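Local coordinates for copper homeostasis protein CutC (Streptococcus agalactiae, PDB 2BDQ) that is a TIM-barrel protein of the CutC family, thought to bind copper ions and to take part in copper homeostasis in the cytoplasm, at residues L31-G34 with G35-P38; N102-T106 with E107-Q111; I181-G184 with G185-A189. All coordinates share one frame; numbering follows the deposited sequence.

Contact 1. Residues L31-G34 with G35-P38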
ATOM      1  N   LEU A  31       4.365   4.657  -2.782  1.00 15.34           N
ATOM      2  CA  LEU A  31       5.584   5.067  -3.474  1.00 15.63           C
ATOM      3  C   LEU A  31       6.550   5.807  -2.554  1.00 16.25           C
ATOM      4  O   LEU A  31       7.735   5.947  -2.865  1.00 15.66           O
ATOM      5  CB  LEU A  31       5.249   5.933  -4.689  1.00 15.75           C
ATOM      6  CG  LEU A  31       4.624   5.134  -5.840  1.00 13.54           C
ATOM      7  CD1 LEU A  31       4.375   6.047  -7.036  1.00 15.50           C
ATOM      8  CD2 LEU A  31       5.550   3.999  -6.229  1.00 13.83           C
ATOM      9  N   ALA A  32       6.050   6.272  -1.413  1.00 17.30           N
ATOM     10  CA  ALA A  32       6.899   6.977  -0.465  1.00 16.85           C
ATOM     11  C   ALA A  32       8.009   6.064   0.047  1.00 17.89           C
ATOM     12  O   ALA A  32       9.077   6.535   0.440  1.00 18.38           O
ATOM     13  CB  ALA A  32       6.071   7.486   0.705  1.00 17.66           C
ATOM     14  N   VAL A  33       7.766   4.758   0.039  1.00 17.49           N
ATOM     15  CA  VAL A  33       8.766   3.821   0.529  1.00 17.58           C
ATOM     16  C   VAL A  33       9.415   3.075  -0.643  1.00 17.97           C
ATOM     17  O   VAL A  33      10.181   2.126  -0.459  1.00 18.37           O
ATOM     18  CB  VAL A  33       8.125   2.835   1.552  1.00 18.12           C
ATOM     19  CG1 VAL A  33       7.301   1.771   0.838  1.00 18.60           C
ATOM     20  CG2 VAL A  33       9.199   2.213   2.404  1.00 23.17           C
ATOM     21  N   GLY A  34       9.111   3.530  -1.856  1.00 16.17           N
ATOM     22  CA  GLY A  34       9.677   2.916  -3.043  1.00 16.03           C
ATOM     23  C   GLY A  34       8.713   2.009  -3.784  1.00 15.20           C
ATOM     24  O   GLY A  34       9.044   1.475  -4.843  1.00 11.85           O
ATOM     25  N   GLY A  35       7.528   1.813  -3.214  1.00 14.38           N
ATOM     26  CA  GLY A  35       6.531   0.979  -3.863  1.00 16.44           C
ATOM     27  C   GLY A  35       6.331  -0.404  -3.268  1.00 16.25           C
ATOM     28  O   GLY A  35       7.293  -1.141  -3.060  1.00 17.36           O
ATOM     29  N   THR A  36       5.083  -0.754  -2.987  1.00 14.48           N
ATOM     30  CA  THR A  36       4.781  -2.072  -2.449  1.00 15.85           C
ATOM     31  C   THR A  36       3.644  -2.680  -3.257  1.00 16.26           C
ATOM     32  O   THR A  36       3.107  -2.058  -4.177  1.00 16.35           O
ATOM     33  CB  THR A  36       4.334  -2.021  -0.970  1.00 16.86           C
ATOM     34  OG1 THR A  36       3.136  -1.247  -0.854  1.00 16.16           O
ATOM     35  CG2 THR A  36       5.420  -1.418  -0.094  1.00 15.31           C
ATOM     36  N   THR A  37       3.281  -3.903  -2.909  1.00 17.17           N
ATOM     37  CA  THR A  37       2.206  -4.585  -3.594  1.00 17.23           C
ATOM     38  C   THR A  37       0.900  -3.881  -3.268  1.00 17.05           C
ATOM     39  O   THR A  37       0.579  -3.676  -2.097  1.00 19.18           O
ATOM     40  CB  THR A  37       2.098  -6.035  -3.130  1.00 17.72           C
ATOM     41  OG1 THR A  37       3.356  -6.692  -3.329  1.00 16.16           O
ATOM     42  CG2 THR A  37       1.009  -6.759  -3.911  1.00 17.87           C
ATOM     43  N   PRO A  38       0.139  -3.483  -4.302  1.00 15.34           N
ATOM     44  CA  PRO A  38      -1.147  -2.797  -4.129  1.00 15.55           C
ATOM     45  C   PRO A  38      -2.231  -3.771  -3.654  1.00 15.13           C
ATOM     46  O   PRO A  38      -2.039  -4.987  -3.687  1.00 13.48           O
ATOM     47  CB  PRO A  38      -1.432  -2.235  -5.525  1.00 15.17           C
ATOM     48  CG  PRO A  38      -0.798  -3.254  -6.426  1.00 15.46           C
ATOM     49  CD  PRO A  38       0.507  -3.567  -5.729  1.00 14.93           C
TER
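L31 meets G35 through one branch: its CD2 methyl lies 4.0 Å from G35 CA, although the side chain sets off away from the residues that follow. The residues lie on or just after a turn of 3-10 helix at 31-33, closed by the bond from G34 N to L31 O (3.0 Å), and L31 N is itself held by E9. V33 comes next. Its CG1 sits between the backbone N and the carbonyl carbon (chi1 77°), which directs that methyl along the chain to T36 CG2, 3.8 Å away, the two side chains crossing at about a right angle. G34 and G35 both have positive phi, 103° and 105°, values that glycine, lacking a side chain, adopts readily. Beyond the turn, R62 NH1 donates a hydrogen bond to G35 O, and T37 OG1 bonds to M60 O and R62 N, which ties this loop between strand 24-28 and helix 40-52 to the end of the adjacent strand 56-60. Across the dimer, T36 OG1 bonds to D29 of the second subunit. The side-chain contacts across the segments are made by methyls, which implies that, apart from the 3-10 bond, the polar ties come from E9, R62, M60 and that D29.

Contact 2. Residues N102-T106 with E107-Q111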
ATOM      1  N   ASN A 102      24.249  -8.499   0.042  1.00 23.02           N
ATOM      2  CA  ASN A 102      23.856  -7.748  -1.146  1.00 21.67           C
ATOM      3  C   ASN A 102      24.011  -8.463  -2.475  1.00 22.24           C
ATOM      4  O   ASN A 102      24.337  -7.843  -3.490  1.00 23.08           O
ATOM      5  CB  ASN A 102      24.635  -6.438  -1.191  1.00 20.24           C
ATOM      6  CG  ASN A 102      24.339  -5.559  -0.010  1.00 19.89           C
ATOM      7  OD1 ASN A 102      25.203  -4.815   0.455  1.00 23.31           O
ATOM      8  ND2 ASN A 102      23.111  -5.622   0.480  1.00 16.90           N
ATOM      9  N   HIS A 103      23.785  -9.766  -2.470  1.00 23.18           N
ATOM     10  CA  HIS A 103      23.869 -10.552  -3.691  1.00 24.40           C
ATOM     11  C   HIS A 103      22.487 -11.095  -3.980  1.00 24.26           C
ATOM     12  O   HIS A 103      21.626 -11.119  -3.098  1.00 23.93           O
ATOM     13  CB  HIS A 103      24.872 -11.692  -3.518  1.00 26.24           C
ATOM     14  CG  HIS A 103      26.297 -11.244  -3.595  1.00 28.73           C
ATOM     15  ND1 HIS A 103      27.306 -11.832  -2.865  1.00 30.76           N
ATOM     16  CD2 HIS A 103      26.879 -10.252  -4.310  1.00 29.85           C
ATOM     17  CE1 HIS A 103      28.448 -11.218  -3.122  1.00 31.99           C
ATOM     18  NE2 HIS A 103      28.217 -10.254  -3.995  1.00 29.94           N
ATOM     19  N   ILE A 104      22.263 -11.518  -5.213  1.00 23.49           N
ATOM     20  CA  ILE A 104      20.966 -12.054  -5.571  1.00 23.94           C
ATOM     21  C   ILE A 104      20.684 -13.338  -4.810  1.00 23.42           C
ATOM     22  O   ILE A 104      21.466 -14.282  -4.862  1.00 23.26           O
ATOM     23  CB  ILE A 104      20.878 -12.334  -7.080  1.00 25.15           C
ATOM     24  CG1 ILE A 104      20.943 -11.014  -7.846  1.00 25.87           C
ATOM     25  CG2 ILE A 104      19.591 -13.080  -7.398  1.00 26.43           C
ATOM     26  CD1 ILE A 104      20.803 -11.163  -9.327  1.00 26.27           C
ATOM     27  N   ASP A 105      19.563 -13.364  -4.095  1.00 22.87           N
ATOM     28  CA  ASP A 105      19.188 -14.545  -3.334  1.00 21.96           C
ATOM     29  C   ASP A 105      18.478 -15.511  -4.278  1.00 22.71           C
ATOM     30  O   ASP A 105      17.245 -15.532  -4.350  1.00 22.60           O
ATOM     31  CB  ASP A 105      18.259 -14.166  -2.176  1.00 22.97           C
ATOM     32  CG  ASP A 105      18.018 -15.325  -1.218  1.00 23.36           C
ATOM     33  OD1 ASP A 105      18.151 -16.486  -1.656  1.00 22.59           O
ATOM     34  OD2 ASP A 105      17.687 -15.079  -0.038  1.00 22.66           O
ATOM     35  N   THR A 106      19.267 -16.300  -5.004  1.00 21.76           N
ATOM     36  CA  THR A 106      18.749 -17.268  -5.967  1.00 23.29           C
ATOM     37  C   THR A 106      17.805 -18.299  -5.357  1.00 23.11           C
ATOM     38  O   THR A 106      16.773 -18.609  -5.936  1.00 24.02           O
ATOM     39  CB  THR A 106      19.902 -18.032  -6.672  1.00 23.91           C
ATOM     40  OG1 THR A 106      20.771 -17.099  -7.327  1.00 27.08           O
ATOM     41  CG2 THR A 106      19.346 -18.999  -7.710  1.00 25.96           C
ATOM     42  N   GLU A 107      18.160 -18.835  -4.196  1.00 23.78           N
ATOM     43  CA  GLU A 107      17.319 -19.838  -3.562  1.00 26.00           C
ATOM     44  C   GLU A 107      15.932 -19.297  -3.224  1.00 24.32           C
ATOM     45  O   GLU A 107      14.929 -19.982  -3.442  1.00 23.51           O
ATOM     46  CB  GLU A 107      17.994 -20.396  -2.303  1.00 29.60           C
ATOM     47  CG  GLU A 107      18.714 -19.348  -1.456  1.00 35.44           C
ATOM     48  CD  GLU A 107      20.163 -19.144  -1.881  1.00 37.01           C
ATOM     49  OE1 GLU A 107      20.954 -20.108  -1.760  1.00 41.02           O
ATOM     50  OE2 GLU A 107      20.510 -18.030  -2.331  1.00 35.48           O
ATOM     51  N   ALA A 108      15.866 -18.073  -2.708  1.00 21.41           N
ATOM     52  CA  ALA A 108      14.576 -17.484  -2.354  1.00 20.56           C
ATOM     53  C   ALA A 108      13.730 -17.266  -3.606  1.00 20.25           C
ATOM     54  O   ALA A 108      12.541 -17.590  -3.621  1.00 20.61           O
ATOM     55  CB  ALA A 108      14.772 -16.163  -1.602  1.00 20.65           C
ATOM     56  N   ILE A 109      14.340 -16.731  -4.661  1.00 19.55           N
ATOM     57  CA  ILE A 109      13.613 -16.492  -5.903  1.00 19.15           C
ATOM     58  C   ILE A 109      13.093 -17.795  -6.507  1.00 20.78           C
ATOM     59  O   ILE A 109      11.961 -17.845  -6.998  1.00 20.77           O
ATOM     60  CB  ILE A 109      14.497 -15.780  -6.955  1.00 18.90           C
ATOM     61  CG1 ILE A 109      14.856 -14.377  -6.471  1.00 17.42           C
ATOM     62  CG2 ILE A 109      13.759 -15.690  -8.290  1.00 18.95           C
ATOM     63  CD1 ILE A 109      15.854 -13.685  -7.338  1.00 17.34           C
ATOM     64  N   GLU A 110      13.910 -18.845  -6.485  1.00 21.45           N
ATOM     65  CA  GLU A 110      13.475 -20.122  -7.040  1.00 23.87           C
ATOM     66  C   GLU A 110      12.254 -20.643  -6.292  1.00 23.16           C
ATOM     67  O   GLU A 110      11.397 -21.287  -6.887  1.00 23.20           O
ATOM     68  CB  GLU A 110      14.610 -21.159  -7.000  1.00 25.82           C
ATOM     69  CG  GLU A 110      15.810 -20.781  -7.855  1.00 28.93           C
ATOM     70  CD  GLU A 110      16.823 -21.910  -8.022  1.00 31.37           C
ATOM     71  OE1 GLU A 110      17.241 -22.513  -7.007  1.00 30.88           O
ATOM     72  OE2 GLU A 110      17.208 -22.187  -9.179  1.00 34.03           O
ATOM     73  N   GLN A 111      12.167 -20.351  -4.995  1.00 24.31           N
ATOM     74  CA  GLN A 111      11.027 -20.792  -4.189  1.00 24.80           C
ATOM     75  C   GLN A 111       9.726 -20.179  -4.715  1.00 24.55           C
ATOM     76  O   GLN A 111       8.650 -20.770  -4.585  1.00 23.49           O
ATOM     77  CB  GLN A 111      11.200 -20.385  -2.716  1.00 27.92           C
ATOM     78  CG  GLN A 111      12.100 -21.287  -1.870  1.00 31.71           C
ATOM     79  CD  GLN A 111      12.171 -20.834  -0.407  1.00 35.30           C
ATOM     80  OE1 GLN A 111      12.945 -19.939  -0.054  1.00 36.71           O
ATOM     81  NE2 GLN A 111      11.346 -21.440   0.442  1.00 36.06           N
TER
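D105 is the N-cap residue of helix 106-116, one of the outer helices of the TIM barrel, and A108 N donates to its side chain. The bond from A108 N to D105 OD1 measures 3.0 Å with an N-H...O angle of 161°, fairly straight, although the donor stands above the carboxylate, 57° out of its plane. The aspartate reaches it because CG lies anti to the backbone N (chi1 -171°), swinging the carboxylate forward over the first turn. The same rotation lays the D105 carboxylate carbon CG 3.4 Å from A108 CB, so the alanine methyl packs against the carboxylate.

The main chain repeats the grip. I109 N bonds to D105 O and E110 N to T106 O (2.9 Å), the ordinary helical pattern. E107 is modelled with its chain bent at chi2 and folded back toward the cap. That placement is doubtful, since E107 CG would come within 2.9 Å of D105 OD1, too near for a carbon and an oxygen that are not bonded, and nothing about the charges of the two carboxylates should be read from it.

Further out, the backbone of D105 is bonded to I97, tying the cap to the segment that follows strand 92-95. I104 is buried; its CG2 meets I109 CD1 at 3.8 Å, and its side chain also packs on S138, Q141 and L142 of helix 135-144. I104, just before the cap, thus lies between helix 106-116 and helix 135-144, which probably helps position D105. On the outer surface, the extended E110 chain runs past the T106 methyl, with E110 CD 3.9 Å from T106 CG2.

Contact 3. Residues I181-G184 with G185-A189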
ATOM      1  N   ILE A 181      17.153  -4.230 -20.419  1.00 20.22           N
ATOM      2  CA  ILE A 181      17.577  -3.301 -19.387  1.00 17.06           C
ATOM      3  C   ILE A 181      16.674  -2.060 -19.459  1.00 17.53           C
ATOM      4  O   ILE A 181      16.486  -1.470 -20.526  1.00 15.73           O
ATOM      5  CB  ILE A 181      19.032  -2.853 -19.596  1.00 15.97           C
ATOM      6  CG1 ILE A 181      19.979  -4.049 -19.450  1.00 16.96           C
ATOM      7  CG2 ILE A 181      19.366  -1.743 -18.612  1.00 15.12           C
ATOM      8  CD1 ILE A 181      20.084  -4.609 -18.048  1.00 15.62           C
HETATM    9  N   MSE A 182      16.126  -1.661 -18.319  1.00 17.16           N
HETATM   10  CA  MSE A 182      15.262  -0.496 -18.267  1.00 19.20           C
HETATM   11  C   MSE A 182      15.820   0.508 -17.267  1.00 17.21           C
HETATM   12  O   MSE A 182      16.231   0.133 -16.174  1.00 16.63           O
HETATM   13  CB  MSE A 182      13.836  -0.919 -17.882  1.00 21.44           C
HETATM   14  CG  MSE A 182      12.887   0.250 -17.621  1.00 26.62           C
HETATM   15 SE   MSE A 182      11.004  -0.237 -17.578  1.00 36.24          SE
HETATM   16  CE  MSE A 182      11.013  -1.550 -16.137  1.00 30.35           C
ATOM     17  N   VAL A 183      15.849   1.782 -17.640  1.00 16.61           N
ATOM     18  CA  VAL A 183      16.361   2.793 -16.721  1.00 17.81           C
ATOM     19  C   VAL A 183      15.250   3.391 -15.870  1.00 18.47           C
ATOM     20  O   VAL A 183      14.129   3.603 -16.342  1.00 17.29           O
ATOM     21  CB  VAL A 183      17.085   3.933 -17.467  1.00 17.45           C
ATOM     22  CG1 VAL A 183      18.388   3.419 -18.032  1.00 16.38           C
ATOM     23  CG2 VAL A 183      16.198   4.483 -18.582  1.00 14.79           C
ATOM     24  N   GLY A 184      15.585   3.649 -14.607  1.00 19.23           N
ATOM     25  CA  GLY A 184      14.649   4.230 -13.665  1.00 18.72           C
ATOM     26  C   GLY A 184      15.382   5.068 -12.632  1.00 19.32           C
ATOM     27  O   GLY A 184      16.616   5.039 -12.564  1.00 19.77           O
ATOM     28  N   GLY A 185      14.623   5.814 -11.831  1.00 19.38           N
ATOM     29  CA  GLY A 185      15.209   6.664 -10.806  1.00 18.99           C
ATOM     30  C   GLY A 185      15.733   7.969 -11.381  1.00 19.00           C
ATOM     31  O   GLY A 185      16.868   8.033 -11.844  1.00 19.39           O
ATOM     32  N   GLY A 186      14.911   9.012 -11.351  1.00 19.28           N
ATOM     33  CA  GLY A 186      15.337  10.292 -11.884  1.00 18.24           C
ATOM     34  C   GLY A 186      15.196  10.371 -13.392  1.00 19.21           C
ATOM     35  O   GLY A 186      15.754  11.263 -14.034  1.00 18.12           O
ATOM     36  N   VAL A 187      14.453   9.431 -13.967  1.00 19.80           N
ATOM     37  CA  VAL A 187      14.236   9.419 -15.408  1.00 19.24           C
ATOM     38  C   VAL A 187      12.944  10.170 -15.714  1.00 20.88           C
ATOM     39  O   VAL A 187      11.853   9.726 -15.337  1.00 21.45           O
ATOM     40  CB  VAL A 187      14.120   7.976 -15.951  1.00 17.55           C
ATOM     41  CG1 VAL A 187      13.886   7.999 -17.444  1.00 16.95           C
ATOM     42  CG2 VAL A 187      15.382   7.198 -15.627  1.00 15.73           C
ATOM     43  N   THR A 188      13.072  11.306 -16.395  1.00 21.16           N
ATOM     44  CA  THR A 188      11.919  12.130 -16.747  1.00 24.02           C
ATOM     45  C   THR A 188      11.770  12.308 -18.257  1.00 25.34           C
ATOM     46  O   THR A 188      12.549  11.772 -19.040  1.00 23.59           O
ATOM     47  CB  THR A 188      12.032  13.536 -16.141  1.00 24.19           C
ATOM     48  OG1 THR A 188      13.117  14.235 -16.764  1.00 25.97           O
ATOM     49  CG2 THR A 188      12.284  13.459 -14.647  1.00 24.26           C
ATOM     50  N   ALA A 189      10.762  13.078 -18.655  1.00 26.98           N
ATOM     51  CA  ALA A 189      10.513  13.330 -20.066  1.00 29.54           C
ATOM     52  C   ALA A 189      11.587  14.235 -20.672  1.00 30.19           C
ATOM     53  O   ALA A 189      11.590  14.488 -21.878  1.00 31.01           O
ATOM     54  CB  ALA A 189       9.142  13.957 -20.247  1.00 27.92           C
TER
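V187, in the loop after strand 180-183, packs back on the end of that strand, and its CG2 methyl makes the tight part of the contact, 3.6 Å from G184 CA. With CG1 anti to the backbone N (chi1 180°), the other branch, CG2, is the one presented to the backbone of G184. The same V187 methyl stands 3.8 Å from V183 C. Side chain to side chain the fit is slacker, V183 CG2 to V187 CG2 being 4.1 Å, and the two valines cross at about a right angle. Both are buried, V183 against I195 of helix 192-199 and V187 against Y192, while A204 of strand 203-206 touches each. This is the beta-to-alpha loop at the C-terminal end of strand 180-183, the seventh of the eight parallel strands in the TIM barrel, the end where barrels of this fold carry their active sites. There the G184 carbonyl accepts a hydrogen bond from H153 ND1, and G185 O receives a weak one from the same nitrogen. The looser side is the bend through G185 and G186, both at positive phi (80° and 82°). G186 is exposed, and its N comes no nearer than 4.2 Å to G184 C.

How the contacts relate
The three contacts follow one another along the chain and belong to a single eight-stranded parallel barrel. Contact 1 lies in the loop after strand 24-28, contact 2 in the loop after strand 92-95 and the start of helix 106-116, and contact 3 at the end of strand 180-183 and in the loop after it: the second, fourth and seventh strand-to-helix connections. The centres of contacts 1 and 2 are about 21 Å apart. Those of contacts 1 and 3 are about 17 Å apart. Contacts 2 and 3, with centres about 25 Å apart, lie on opposite sides of the chain's centre. Contact 1 alone reaches the second subunit, so one of these connections lies at the subunit interface while the other two stay within the chain.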